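Local coordinates for protein dephospho-CoA kinase (Mycobacterium paratuberculosis, PDB 6N39) that probably phosphorylates the 3'-hydroxyl of dephospho-CoA with ATP, the last step of coenzyme A biosynthesis, and carries a GrpB-family C-terminal domain, at residues A292-L297 and R337-H342. Numbering follows the deposited sequence.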
loop_
_atom_site.group_PDB
_atom_site.type_symbol
_atom_site.label_atom_id
_atom_site.label_comp_id
_atom_site.label_asym_id
_atom_site.label_seq_id
_atom_site.Cartn_x
_atom_site.Cartn_y
_atom_site.Cartn_z
ATOM N N ALA A 292 -4.746 6.346 -4.544
ATOM C CA ALA A 292 -3.934 5.365 -3.830
ATOM C C ALA A 292 -4.187 5.357 -2.325
ATOM O O ALA A 292 -3.555 4.560 -1.623
ATOM C CB ALA A 292 -2.446 5.605 -4.096
ATOM N N GLY A 293 -5.074 6.212 -1.815
ATOM C CA GLY A 293 -5.477 6.169 -0.423
ATOM C C GLY A 293 -5.083 7.356 0.447
ATOM O O GLY A 293 -5.231 7.273 1.675
ATOM N N TYR A 294 -4.632 8.470 -0.137
ATOM C CA TYR A 294 -3.981 9.546 0.620
ATOM C C TYR A 294 -4.552 10.911 0.245
ATOM O O TYR A 294 -4.061 11.559 -0.690
ATOM C CB TYR A 294 -2.466 9.528 0.379
ATOM C CG TYR A 294 -1.805 8.196 0.683
ATOM C CD1 TYR A 294 -1.725 7.190 -0.289
ATOM C CD2 TYR A 294 -1.239 7.955 1.934
ATOM C CE1 TYR A 294 -1.135 5.963 -0.007
ATOM C CE2 TYR A 294 -0.631 6.752 2.223
ATOM C CZ TYR A 294 -0.582 5.753 1.257
ATOM O OH TYR A 294 0.003 4.548 1.581
ATOM N N PRO A 295 -5.591 11.378 0.943
ATOM C CA PRO A 295 -6.068 12.747 0.712
ATOM C C PRO A 295 -4.994 13.767 1.076
ATOM O O PRO A 295 -4.144 13.534 1.941
ATOM C CB PRO A 295 -7.291 12.875 1.646
ATOM C CG PRO A 295 -7.766 11.434 1.856
ATOM C CD PRO A 295 -6.473 10.616 1.848
ATOM N N ARG A 296 -5.083 14.936 0.442
ATOM C CA ARG A 296 -4.181 16.040 0.752
ATOM C C ARG A 296 -4.698 16.874 1.927
ATOM O O ARG A 296 -5.903 17.080 2.077
ATOM C CB ARG A 296 -4.000 16.939 -0.466
ATOM C CG ARG A 296 -3.026 18.116 -0.196
ATOM C CD ARG A 296 -2.344 18.573 -1.468
ATOM N NE ARG A 296 -3.135 19.587 -2.167
ATOM C CZ ARG A 296 -2.738 20.194 -3.287
ATOM N NH1 ARG A 296 -1.554 19.868 -3.850
ATOM N NH2 ARG A 296 -3.528 21.118 -3.840
ATOM N N LEU A 297 -3.778 17.346 2.774
ATOM C CA LEU A 297 -4.101 18.374 3.767
ATOM C C LEU A 297 -3.944 19.723 3.080
ATOM O O LEU A 297 -2.823 20.182 2.834
ATOM C CB LEU A 297 -3.205 18.258 4.998
ATOM C CG LEU A 297 -3.495 16.930 5.709
ATOM C CD1 LEU A 297 -2.352 16.483 6.579
ATOM C CD2 LEU A 297 -4.766 17.076 6.537
ATOM N N ARG A 337 -3.463 2.210 9.432
ATOM C CA ARG A 337 -2.056 2.522 9.160
ATOM C C ARG A 337 -1.883 4.022 8.937
ATOM O O ARG A 337 -1.622 4.484 7.814
ATOM C CB ARG A 337 -1.559 1.725 7.950
ATOM C CG ARG A 337 -0.056 1.915 7.598
ATOM C CD ARG A 337 0.880 1.660 8.788
ATOM N NE ARG A 337 0.969 2.830 9.675
ATOM C CZ ARG A 337 1.345 2.762 10.947
ATOM N NH1 ARG A 337 1.672 1.581 11.486
ATOM N NH2 ARG A 337 1.370 3.858 11.691
ATOM N N PRO A 338 -2.002 4.822 9.996
ATOM C CA PRO A 338 -1.702 6.252 9.865
ATOM C C PRO A 338 -0.327 6.473 9.249
ATOM O O PRO A 338 0.661 5.832 9.628
ATOM C CB PRO A 338 -1.778 6.764 11.307
ATOM C CG PRO A 338 -2.737 5.806 11.993
ATOM C CD PRO A 338 -2.418 4.462 11.366
ATOM N N THR A 339 -0.279 7.400 8.290
ATOM C CA THR A 339 0.874 7.652 7.435
ATOM C C THR A 339 0.856 9.119 7.022
ATOM O O THR A 339 -0.177 9.605 6.558
ATOM C CB THR A 339 0.821 6.790 6.154
ATOM O OG1 THR A 339 0.542 5.423 6.464
ATOM C CG2 THR A 339 2.113 6.888 5.360
ATOM N N ASN A 340 1.985 9.804 7.154
ATOM C CA ASN A 340 2.173 11.129 6.575
ATOM C C ASN A 340 3.021 11.019 5.317
ATOM O O ASN A 340 4.039 10.329 5.312
ATOM C CB ASN A 340 2.874 12.080 7.557
ATOM C CG ASN A 340 2.061 12.363 8.769
ATOM O OD1 ASN A 340 0.838 12.465 8.699
ATOM N ND2 ASN A 340 2.733 12.512 9.908
ATOM N N VAL A 341 2.614 11.706 4.252
ATOM C CA VAL A 341 3.351 11.678 2.992
ATOM C C VAL A 341 3.732 13.116 2.659
ATOM O O VAL A 341 2.912 13.887 2.150
ATOM C CB VAL A 341 2.543 11.037 1.856
ATOM C CG1 VAL A 341 3.335 11.045 0.547
ATOM C CG2 VAL A 341 2.170 9.599 2.208
ATOM N N HIS A 342 4.977 13.481 2.941
ATOM C CA HIS A 342 5.491 14.814 2.651
ATOM C C HIS A 342 5.999 14.848 1.215
ATOM O O HIS A 342 6.740 13.959 0.799
ATOM C CB HIS A 342 6.632 15.177 3.616
ATOM C CG HIS A 342 6.305 14.959 5.065
ATOM N ND1 HIS A 342 5.823 15.962 5.877
ATOM C CD2 HIS A 342 6.413 13.861 5.851
ATOM C CE1 HIS A 342 5.629 15.489 7.098
ATOM N NE2 HIS A 342 5.977 14.215 7.108
HETATM O O HOH W 1 -0.220 3.992 4.215
#
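T339 OG1, on a central strand of the mixed sheet in the GrpB-like (UPF0157) domain, donates to R337 O at 2.7 Å and accepts from a water whose oxygen lies 2.8 Å from OG1. The same water oxygen lies 2.7 Å from Y294 OH and so joins the strand to the loop that follows helix 286-291. Y294 OH also has a direct hydrogen bond to R238 NH1 of helix 228-243, so the phenol is tied both to that helix and, through water, to the strand. In T339, OG1 sits beside the backbone N (chi1 -48°) and anti to the carbonyl carbon, which holds the hydroxyl above the carbonyl plane of R337, while methyl CG2 comes within 4.2 Å of Y294 CE2.

The apolar part of the contact is small and buried. V341, two residues further along the strand, brings CG2 to 3.8 Å from Y294 CD2, approaching the ring obliquely; the two side chains run at about a right angle to each other. I235 and L239 of helix 228-243 pack on the tyrosine and also on T339 and V341 respectively, so ring, strand and helix meet in one apolar cluster. Just before Y294, G293 is the first residue to leave the helical conformation after helix 286-291, with positive phi in a Schellman motif; from there the loop backbone pairs G293 with A333, P295 with A331 and L297 with I329.

In the loop leading into the strand, R337, also bound to D268 and Q231, folds its guanidinium side-on against P338 O, which accepts from both NE, at 3.0 Å and above the carbonyl plane, and NH2, at 2.9 Å and on a lone pair in that plane.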